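Diaminopropionate ammonia-lyase (Escherichia coli, PDB 4D9I) catalyses the pyridoxal phosphate-dependent alpha,beta-elimination of both L- and D-diaminopropionate to pyruvate and ammonia, working as a homodimer. Local coordinates at residues B[80-91]-B[197-206]; B[113-123]-B[179-189]. One frame throughout, in Å; residues are numbered along the deposited sequence.

Interaction 1 of 2, residues B[80-91]-B[197-206]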
loop_
_atom_site.group_PDB
_atom_site.type_symbol
_atom_site.label_atom_id
_atom_site.label_comp_id
_atom_site.label_asym_id
_atom_site.label_seq_id
_atom_site.Cartn_x
_atom_site.Cartn_y
_atom_site.Cartn_z
ATOM N N GLY B 80 22.561 6.274 17.420
ATOM C CA GLY B 80 23.403 5.624 18.424
ATOM C C GLY B 80 24.831 5.483 17.936
ATOM O O GLY B 80 25.784 5.959 18.582
ATOM N N GLY B 81 24.972 4.844 16.774
ATOM C CA GLY B 81 26.280 4.467 16.266
ATOM C C GLY B 81 27.186 5.667 16.047
ATOM O O GLY B 81 28.351 5.667 16.479
ATOM N N ALA B 82 26.658 6.692 15.392
ATOM C CA ALA B 82 27.447 7.902 15.152
ATOM C C ALA B 82 27.854 8.613 16.437
ATOM O O ALA B 82 28.964 9.146 16.522
ATOM C CB ALA B 82 26.722 8.858 14.201
ATOM N N TYR B 83 26.965 8.612 17.434
ATOM C CA TYR B 83 27.250 9.255 18.723
ATOM C C TYR B 83 28.401 8.535 19.429
ATOM O O TYR B 83 29.330 9.173 19.926
ATOM C CB TYR B 83 26.005 9.270 19.606
ATOM C CG TYR B 83 26.075 10.182 20.820
ATOM C CD1 TYR B 83 26.514 11.511 20.713
ATOM C CD2 TYR B 83 25.636 9.733 22.069
ATOM C CE1 TYR B 83 26.548 12.343 21.825
ATOM C CE2 TYR B 83 25.652 10.566 23.179
ATOM C CZ TYR B 83 26.110 11.862 23.050
ATOM O OH TYR B 83 26.122 12.670 24.155
ATOM N N ALA B 84 28.347 7.207 19.436
ATOM C CA ALA B 84 29.405 6.417 20.021
ATOM C C ALA B 84 30.732 6.607 19.298
ATOM O O ALA B 84 31.784 6.726 19.933
ATOM C CB ALA B 84 29.011 4.955 20.052
ATOM N N ILE B 85 30.694 6.638 17.973
ATOM C CA ILE B 85 31.911 6.803 17.185
ATOM C C ILE B 85 32.580 8.168 17.437
ATOM O O ILE B 85 33.818 8.275 17.582
ATOM C CB ILE B 85 31.633 6.483 15.698
ATOM C CG1 ILE B 85 31.618 4.952 15.536
ATOM C CG2 ILE B 85 32.714 7.075 14.801
ATOM C CD1 ILE B 85 30.547 4.439 14.611
ATOM N N ALA B 86 31.756 9.205 17.516
ATOM C CA ALA B 86 32.236 10.549 17.812
ATOM C C ALA B 86 32.773 10.622 19.245
ATOM O O ALA B 86 33.818 11.224 19.485
ATOM C CB ALA B 86 31.114 11.567 17.601
ATOM N N GLN B 87 32.060 10.010 20.196
ATOM C CA GLN B 87 32.545 9.925 21.578
ATOM C C GLN B 87 33.925 9.250 21.664
ATOM O O GLN B 87 34.835 9.730 22.361
ATOM C CB GLN B 87 31.543 9.183 22.471
ATOM C CG GLN B 87 30.198 9.892 22.697
ATOM C CD GLN B 87 30.225 10.862 23.867
ATOM O OE1 GLN B 87 29.184 11.372 24.295
ATOM N NE2 GLN B 87 31.392 11.114 24.389
ATOM N N LEU B 88 34.080 8.138 20.949
ATOM C CA LEU B 88 35.343 7.396 20.943
ATOM C C LEU B 88 36.472 8.209 20.313
ATOM O O LEU B 88 37.606 8.207 20.823
ATOM C CB LEU B 88 35.185 6.045 20.218
ATOM C CG LEU B 88 34.413 4.890 20.890
ATOM C CD1 LEU B 88 33.965 3.867 19.843
ATOM C CD2 LEU B 88 35.224 4.211 21.988
ATOM N N LEU B 89 36.171 8.909 19.216
ATOM C CA LEU B 89 37.175 9.737 18.560
ATOM C C LEU B 89 37.590 10.908 19.468
ATOM O O LEU B 89 38.795 11.173 19.648
ATOM C CB LEU B 89 36.710 10.222 17.185
ATOM C CG LEU B 89 37.881 10.632 16.284
ATOM C CD1 LEU B 89 38.743 9.413 15.946
ATOM C CD2 LEU B 89 37.439 11.358 15.019
ATOM N N CYS B 90 36.607 11.568 20.079
ATOM C CA CYS B 90 36.896 12.661 21.014
ATOM C C CYS B 90 37.753 12.204 22.192
ATOM O O CYS B 90 38.686 12.907 22.607
ATOM C CB CYS B 90 35.611 13.330 21.484
ATOM S SG CYS B 90 34.885 14.347 20.174
ATOM N N GLU B 91 37.440 11.018 22.707
ATOM C CA GLU B 91 38.217 10.408 23.782
ATOM C C GLU B 91 39.686 10.178 23.377
ATOM O O GLU B 91 40.603 10.525 24.123
ATOM C CB GLU B 91 37.564 9.101 24.218
ATOM C CG GLU B 91 37.807 8.738 25.676
ATOM C CD GLU B 91 36.831 7.673 26.153
ATOM O OE1 GLU B 91 36.944 6.526 25.660
ATOM O OE2 GLU B 91 35.951 7.989 26.996
ATOM N N LYS B 197 30.645 0.685 27.866
ATOM C CA LYS B 197 30.808 2.112 27.573
ATOM C C LYS B 197 30.165 2.496 26.231
ATOM O O LYS B 197 29.369 3.436 26.148
ATOM C CB LYS B 197 32.287 2.464 27.590
ATOM C CG LYS B 197 32.611 3.948 27.448
ATOM C CD LYS B 197 34.120 4.169 27.475
ATOM C CE LYS B 197 34.729 3.800 26.121
ATOM N NZ LYS B 197 36.204 4.040 26.082
ATOM N N ILE B 198 30.524 1.747 25.193
ATOM C CA ILE B 198 30.028 1.992 23.845
ATOM C C ILE B 198 28.499 1.790 23.729
ATOM O O ILE B 198 27.804 2.704 23.302
ATOM C CB ILE B 198 30.868 1.224 22.778
ATOM C CG1 ILE B 198 32.259 1.861 22.664
ATOM C CG2 ILE B 198 30.148 1.202 21.414
ATOM C CD1 ILE B 198 33.358 0.939 22.156
ATOM N N PRO B 199 27.956 0.623 24.152
ATOM C CA PRO B 199 26.477 0.482 24.101
ATOM C C PRO B 199 25.688 1.503 24.937
ATOM O O PRO B 199 24.574 1.838 24.589
ATOM C CB PRO B 199 26.219 -0.929 24.662
ATOM C CG PRO B 199 27.502 -1.413 25.190
ATOM C CD PRO B 199 28.613 -0.635 24.550
ATOM N N THR B 200 26.251 1.974 26.047
ATOM C CA THR B 200 25.651 3.081 26.777
ATOM C C THR B 200 25.523 4.321 25.876
ATOM O O THR B 200 24.440 4.922 25.793
ATOM C CB THR B 200 26.453 3.397 28.060
ATOM O OG1 THR B 200 26.410 2.253 28.927
ATOM C CG2 THR B 200 25.864 4.597 28.796
ATOM N N TRP B 201 26.602 4.693 25.180
ATOM C CA TRP B 201 26.536 5.858 24.293
ATOM C C TRP B 201 25.504 5.663 23.219
ATOM O O TRP B 201 24.761 6.597 22.873
ATOM C CB TRP B 201 27.876 6.156 23.645
ATOM C CG TRP B 201 28.887 6.845 24.540
ATOM C CD1 TRP B 201 28.644 7.801 25.514
ATOM C CD2 TRP B 201 30.343 6.676 24.525
ATOM N NE1 TRP B 201 29.816 8.208 26.106
ATOM C CE2 TRP B 201 30.873 7.580 25.548
ATOM C CE3 TRP B 201 31.234 5.898 23.786
ATOM C CZ2 TRP B 201 32.234 7.673 25.814
ATOM C CZ3 TRP B 201 32.602 6.005 24.066
ATOM C CH2 TRP B 201 33.088 6.876 25.051
ATOM N N ILE B 202 25.466 4.454 22.671
ATOM C CA ILE B 202 24.521 4.122 21.606
ATOM C C ILE B 202 23.076 4.314 22.069
ATOM O O ILE B 202 22.260 4.886 21.350
ATOM C CB ILE B 202 24.751 2.702 21.060
ATOM C CG1 ILE B 202 26.052 2.663 20.254
ATOM C CG2 ILE B 202 23.572 2.260 20.192
ATOM C CD1 ILE B 202 26.578 1.269 19.965
ATOM N N MET B 203 22.776 3.859 23.288
ATOM C CA MET B 203 21.425 3.943 23.828
ATOM C C MET B 203 21.023 5.357 24.167
ATOM O O MET B 203 19.869 5.750 23.974
ATOM C CB MET B 203 21.293 3.067 25.069
ATOM C CG MET B 203 21.254 1.597 24.710
ATOM S SD MET B 203 21.483 0.586 26.173
ATOM C CE MET B 203 19.909 0.869 26.999
ATOM N N GLN B 204 21.977 6.128 24.670
ATOM C CA GLN B 204 21.749 7.541 24.895
ATOM C C GLN B 204 21.510 8.274 23.567
ATOM O O GLN B 204 20.608 9.119 23.468
ATOM C CB GLN B 204 22.921 8.142 25.658
ATOM C CG GLN B 204 23.055 7.594 27.074
ATOM C CD GLN B 204 24.313 8.063 27.798
ATOM O OE1 GLN B 204 25.333 8.329 27.185
ATOM N NE2 GLN B 204 24.239 8.148 29.116
ATOM N N GLY B 205 22.299 7.942 22.545
ATOM C CA GLY B 205 22.140 8.562 21.252
ATOM C C GLY B 205 20.757 8.275 20.683
ATOM O O GLY B 205 20.114 9.165 20.108
ATOM N N TYR B 206 20.287 7.039 20.856
ATOM C CA TYR B 206 18.959 6.628 20.350
ATOM C C TYR B 206 17.838 7.507 20.902
ATOM O O TYR B 206 16.795 7.680 20.269
ATOM C CB TYR B 206 18.633 5.190 20.761
ATOM C CG TYR B 206 19.374 4.089 20.037
ATOM C CD1 TYR B 206 20.044 4.324 18.815
ATOM C CD2 TYR B 206 19.368 2.801 20.553
ATOM C CE1 TYR B 206 20.688 3.293 18.150
ATOM C CE2 TYR B 206 20.004 1.763 19.897
ATOM C CZ TYR B 206 20.676 2.020 18.712
ATOM O OH TYR B 206 21.304 0.982 18.077
#
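The indole of Trp-201 lies flat beneath the side chain of Gln-87, whose CB stands 3.4 Å from the centroid of the six-membered ring and 8° off its normal, a CH-pi contact. Bent at chi2, the glutamine folds back over the indole, and its amide stacks on the rings with the two planes 4° apart. On the opposite face sits the carbonyl O of Lys-197, one turn earlier in the same helix. At the ring edge, in its plane, lie Leu-88 CD2, 3.8 Å from Trp-201 CZ3, and the carboxylate carbon of Glu-91. At the solvent-exposed end of the contact Glu-91 and Lys-197 approach from opposite directions, and NZ of Lys-197 donates to the syn lone pair of Glu-91 OE1 at 2.6 Å, a salt bridge.

Toward the other end side chains give way to backbone: CA of Gly-80 is 3.2 Å from Ile-202 O, and a CB on Gly-80 would collide with Ile-202 CG2 and Tyr-206 CE1. Tyr-83 turns its edge to Trp-201 O, with CD2 3.4 Å away in the ring plane. The axes of the segments 81-91 and 197-206 approach to 7.6 Å, their N-to-C directions 130° apart, and Gly-80 and Gly-205 lie where the backbones come close. The arrangement is a single knob-into-hole contact, Trp-201 among Ala-84, Gln-87, Leu-88 and Glu-91, between two helices of a fold type II PLP-dependent enzyme.

Interaction 2 of 2, residues B[113-123]-B[179-189]. With TRS (2-amino-2-hydroxymethyl-propane-1,3-diol), chain D.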
loop_
_atom_site.group_PDB
_atom_site.type_symbol
_atom_site.label_atom_id
_atom_site.label_comp_id
_atom_site.label_asym_id
_atom_site.label_seq_id
_atom_site.Cartn_x
_atom_site.Cartn_y
_atom_site.Cartn_z
ATOM N N MET B 113 41.631 5.588 13.399
ATOM C CA MET B 113 40.951 4.497 14.109
ATOM C C MET B 113 40.270 3.559 13.106
ATOM O O MET B 113 39.846 3.994 12.033
ATOM C CB MET B 113 39.880 5.059 15.063
ATOM C CG MET B 113 40.404 5.834 16.272
ATOM S SD MET B 113 39.107 6.196 17.497
ATOM C CE MET B 113 39.040 4.638 18.388
ATOM N N THR B 114 40.169 2.279 13.464
ATOM C CA THR B 114 39.406 1.307 12.692
ATOM C C THR B 114 38.301 0.738 13.563
ATOM O O THR B 114 38.567 0.138 14.610
ATOM C CB THR B 114 40.302 0.185 12.144
ATOM O OG1 THR B 114 41.339 0.773 11.359
ATOM C CG2 THR B 114 39.501 -0.776 11.275
ATOM N N PHE B 115 37.064 0.971 13.142
ATOM C CA PHE B 115 35.898 0.501 13.886
ATOM C C PHE B 115 35.390 -0.815 13.336
ATOM O O PHE B 115 35.063 -0.906 12.154
ATOM C CB PHE B 115 34.782 1.546 13.848
ATOM C CG PHE B 115 35.167 2.836 14.491
ATOM C CD1 PHE B 115 35.333 2.905 15.869
ATOM C CD2 PHE B 115 35.402 3.966 13.723
ATOM C CE1 PHE B 115 35.709 4.093 16.478
ATOM C CE2 PHE B 115 35.799 5.157 14.321
ATOM C CZ PHE B 115 35.937 5.226 15.698
ATOM N N ALA B 116 35.273 -1.810 14.207
ATOM C CA ALA B 116 34.899 -3.164 13.784
ATOM C C ALA B 116 33.546 -3.564 14.363
ATOM O O ALA B 116 33.281 -3.372 15.555
ATOM C CB ALA B 116 35.977 -4.161 14.172
ATOM N N THR B 117 32.687 -4.117 13.507
ATOM C CA THR B 117 31.300 -4.294 13.870
ATOM C C THR B 117 30.662 -5.475 13.155
ATOM O O THR B 117 30.930 -5.699 11.983
ATOM C CB THR B 117 30.533 -2.997 13.523
ATOM O OG1 THR B 117 31.022 -1.936 14.360
ATOM C CG2 THR B 117 29.042 -3.152 13.720
ATOM N N THR B 118 29.831 -6.220 13.883
ATOM C CA THR B 118 28.892 -7.189 13.305
ATOM C C THR B 118 27.475 -6.604 13.258
ATOM O O THR B 118 27.044 -5.922 14.186
ATOM C CB THR B 118 28.878 -8.533 14.070
ATOM O OG1 THR B 118 30.085 -9.253 13.797
ATOM C CG2 THR B 118 27.704 -9.396 13.616
ATOM N N THR B 119 26.763 -6.884 12.167
ATOM C CA THR B 119 25.438 -6.346 11.947
ATOM C C THR B 119 24.613 -7.215 11.004
ATOM O O THR B 119 25.152 -7.943 10.161
ATOM C CB THR B 119 25.496 -4.937 11.332
ATOM O OG1 THR B 119 24.190 -4.330 11.406
ATOM C CG2 THR B 119 25.973 -5.005 9.865
ATOM N N ASP B 120 23.298 -7.123 11.136
ATOM C CA ASP B 120 22.439 -7.790 10.161
ATOM C C ASP B 120 21.844 -6.734 9.230
ATOM O O ASP B 120 20.978 -7.031 8.410
ATOM C CB ASP B 120 21.368 -8.634 10.859
ATOM C CG ASP B 120 20.447 -7.800 11.727
ATOM O OD1 ASP B 120 19.565 -8.388 12.394
ATOM O OD2 ASP B 120 20.607 -6.556 11.739
ATOM N N GLY B 121 22.317 -5.494 9.357
ATOM C CA GLY B 121 21.806 -4.425 8.520
ATOM C C GLY B 121 22.082 -3.007 8.961
ATOM O O GLY B 121 23.067 -2.407 8.527
ATOM N N ASN B 122 21.221 -2.469 9.821
ATOM C CA ASN B 122 21.228 -1.031 10.136
ATOM C C ASN B 122 22.366 -0.530 11.021
ATOM O O ASN B 122 22.952 0.531 10.772
ATOM C CB ASN B 122 19.887 -0.631 10.744
ATOM C CG ASN B 122 18.742 -0.875 9.790
ATOM O OD1 ASN B 122 18.886 -0.676 8.585
ATOM N ND2 ASN B 122 17.611 -1.298 10.319
ATOM N N HIS B 123 22.669 -1.288 12.062
ATOM C CA HIS B 123 23.689 -0.855 12.997
ATOM C C HIS B 123 25.028 -0.645 12.334
ATOM O O HIS B 123 25.682 0.390 12.553
ATOM C CB HIS B 123 23.825 -1.841 14.141
ATOM C CG HIS B 123 25.067 -1.614 14.974
ATOM N ND1 HIS B 123 25.285 -0.458 15.649
ATOM C CD2 HIS B 123 26.190 -2.423 15.189
ATOM C CE1 HIS B 123 26.491 -0.533 16.265
ATOM N NE2 HIS B 123 27.040 -1.736 15.981
ATOM N N ALA B 179 39.336 -8.015 15.780
ATOM C CA ALA B 179 39.642 -6.718 16.394
ATOM C C ALA B 179 40.815 -6.816 17.375
ATOM O O ALA B 179 41.730 -5.996 17.322
ATOM C CB ALA B 179 38.412 -6.143 17.079
ATOM N N GLN B 180 40.787 -7.811 18.262
ATOM C CA GLN B 180 41.903 -8.067 19.192
ATOM C C GLN B 180 43.182 -8.279 18.393
ATOM O O GLN B 180 44.227 -7.721 18.705
ATOM C CB GLN B 180 41.612 -9.293 20.066
ATOM C CG GLN B 180 42.677 -9.628 21.107
ATOM N N GLN B 181 43.048 -9.075 17.339
ATOM C CA GLN B 181 44.135 -9.464 16.454
ATOM C C GLN B 181 44.780 -8.274 15.733
ATOM O O GLN B 181 45.989 -8.261 15.520
ATOM C CB GLN B 181 43.563 -10.442 15.433
ATOM C CG GLN B 181 44.563 -11.270 14.667
ATOM C CD GLN B 181 43.870 -12.172 13.673
ATOM O OE1 GLN B 181 44.160 -12.130 12.476
ATOM N NE2 GLN B 181 42.934 -12.986 14.158
ATOM N N HIS B 182 43.967 -7.278 15.377
ATOM C CA HIS B 182 44.429 -6.136 14.578
ATOM C C HIS B 182 44.505 -4.799 15.287
ATOM O O HIS B 182 45.012 -3.834 14.717
ATOM C CB HIS B 182 43.556 -5.973 13.340
ATOM C CG HIS B 182 43.701 -7.085 12.332
ATOM N ND1 HIS B 182 42.704 -7.954 12.060
ATOM C CD2 HIS B 182 44.772 -7.445 11.517
ATOM C CE1 HIS B 182 43.114 -8.828 11.122
ATOM N NE2 HIS B 182 44.376 -8.512 10.786
ATOM N N GLY B 183 44.003 -4.712 16.516
ATOM C CA GLY B 183 43.922 -3.429 17.210
ATOM C C GLY B 183 42.734 -2.577 16.754
ATOM O O GLY B 183 42.788 -1.348 16.796
ATOM N N TRP B 184 41.660 -3.225 16.311
ATOM C CA TRP B 184 40.442 -2.492 15.942
ATOM C C TRP B 184 39.597 -2.204 17.147
ATOM O O TRP B 184 39.690 -2.890 18.160
ATOM C CB TRP B 184 39.637 -3.246 14.884
ATOM C CG TRP B 184 40.409 -3.507 13.612
ATOM C CD1 TRP B 184 41.553 -2.853 13.157
ATOM C CD2 TRP B 184 40.100 -4.494 12.574
ATOM N NE1 TRP B 184 41.947 -3.348 11.948
ATOM C CE2 TRP B 184 41.123 -4.333 11.541
ATOM C CE3 TRP B 184 39.106 -5.453 12.399
ATOM C CZ2 TRP B 184 41.147 -5.121 10.398
ATOM C CZ3 TRP B 184 39.136 -6.242 11.242
ATOM C CH2 TRP B 184 40.130 -6.079 10.267
ATOM N N GLU B 185 38.774 -1.164 17.043
ATOM C CA GLU B 185 37.815 -0.823 18.071
ATOM C C GLU B 185 36.456 -1.440 17.740
ATOM O O GLU B 185 35.792 -1.049 16.765
ATOM C CB GLU B 185 37.693 0.700 18.176
ATOM C CG GLU B 185 36.875 1.172 19.368
ATOM C CD GLU B 185 37.660 1.133 20.673
ATOM O OE1 GLU B 185 38.849 1.453 20.656
ATOM O OE2 GLU B 185 37.090 0.786 21.725
ATOM N N VAL B 186 36.050 -2.416 18.549
ATOM C CA VAL B 186 34.735 -3.050 18.420
ATOM C C VAL B 186 33.612 -2.082 18.800
ATOM O O VAL B 186 33.615 -1.528 19.910
ATOM C CB VAL B 186 34.633 -4.289 19.332
ATOM C CG1 VAL B 186 33.231 -4.877 19.301
ATOM C CG2 VAL B 186 35.657 -5.337 18.930
ATOM N N VAL B 187 32.657 -1.884 17.883
ATOM C CA VAL B 187 31.467 -1.071 18.163
ATOM C C VAL B 187 30.202 -1.916 17.963
ATOM O O VAL B 187 29.735 -2.086 16.834
ATOM C CB VAL B 187 31.438 0.221 17.300
ATOM C CG1 VAL B 187 30.221 1.081 17.637
ATOM C CG2 VAL B 187 32.737 1.012 17.492
ATOM N N GLN B 188 29.681 -2.479 19.056
ATOM C CA GLN B 188 28.435 -3.275 19.019
ATOM C C GLN B 188 27.352 -2.596 19.819
ATOM O O GLN B 188 27.635 -1.960 20.833
ATOM C CB GLN B 188 28.616 -4.681 19.612
ATOM C CG GLN B 188 29.434 -5.652 18.783
ATOM C CD GLN B 188 28.900 -5.878 17.372
ATOM O OE1 GLN B 188 29.679 -5.993 16.435
ATOM N NE2 GLN B 188 27.585 -5.956 17.219
ATOM N N ASP B 189 26.105 -2.789 19.391
ATOM C CA ASP B 189 24.961 -2.170 20.053
ATOM C C ASP B 189 24.367 -3.023 21.166
ATOM O O ASP B 189 23.217 -2.874 21.532
ATOM C CB ASP B 189 23.894 -1.773 19.022
ATOM C CG ASP B 189 23.403 -2.958 18.167
ATOM O OD1 ASP B 189 24.152 -3.951 17.963
ATOM O OD2 ASP B 189 22.268 -2.843 17.650
HETATM C C TRS D . 20.106 -6.167 16.641
HETATM C C1 TRS D . 21.173 -6.031 17.732
HETATM C C2 TRS D . 20.502 -7.137 15.530
HETATM C C3 TRS D . 19.879 -4.773 16.102
HETATM N N TRS D . 18.835 -6.670 17.225
HETATM O O1 TRS D . 21.452 -7.318 18.279
HETATM O O2 TRS D . 19.339 -7.493 14.755
HETATM O O3 TRS D . 21.110 -4.273 15.572
HETATM O O HOH W 1 41.539 1.305 15.919
HETATM O O HOH W 2 24.155 -5.434 15.652
#
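One carbonyl, Val-187 O, takes two side-chain hydrogen bonds just where the regular pairing of two parallel strands ends: from Thr-117 OG1 and from His-123 NE2, each at 2.8 Å. The pairing joins strands 114-118 and 185-186 at one margin of the four-stranded parallel sheet of this fold type II PLP enzyme. Its backbone bonds run Glu-185 N to Thr-114 O, Ala-116 N to Glu-185 O and Val-187 N to Ala-116 O, all with angles at hydrogen of 164° or more.

Beyond them the amide of Gln-188 replaces a strand partner. Bent at chi2, it reaches back to Thr-118, whose N meets a lone pair of OE1 at 2.6 Å in the carbonyl plane, while NE2 returns a bond to Thr-118 O; this two-point grip fixes the amide's rotation. At the other end Thr-114 CG2 lies over one face of Trp-184, 3.5 Å from the five-membered ring's centroid, and His-182 CB covers the opposite face.

His-123 directs its NE2 bond nearly within its own ring plane but 37° above the carbonyl plane of Val-187, while the Asp-189 carboxylate stacks on its ring with planes 4° apart. With an alanine in place of His-123, Val-187 O would probably lose one of its two side-chain donors, and the Asp-189 carboxylate the ring it stacks on. Asp-120, inferred to be the proton acceptor for the L-isomer, and Asp-189 both hold a bound Tris molecule: its O2 donates to Asp-120 OD1 at 2.5 Å and its O3 to Asp-189 OD2 at 2.8 Å.

The two interactions lie about 13 Å apart, centre to centre, in the same PLP-enzyme fold. The segments of interaction 2 fall, in sequence, between the two helices of interaction 1: helix 81-93 comes first, then strand 114-118, strand 185-186 and helix 197-206. Both helices pack against the paired strands. Ile-85 CG2 lies 3.7 Å from Phe-115 CE2, and Leu-89 CD1 is 3.6 Å from Met-113 SD; from the later helix, Ile-198 CD1 comes within 3.3 Å of Val-186 O. The helix pair of interaction 1 therefore packs on the sheet where outer strand 185-186 pairs with strand 114-118, which leads into the loop carrying Asp-120.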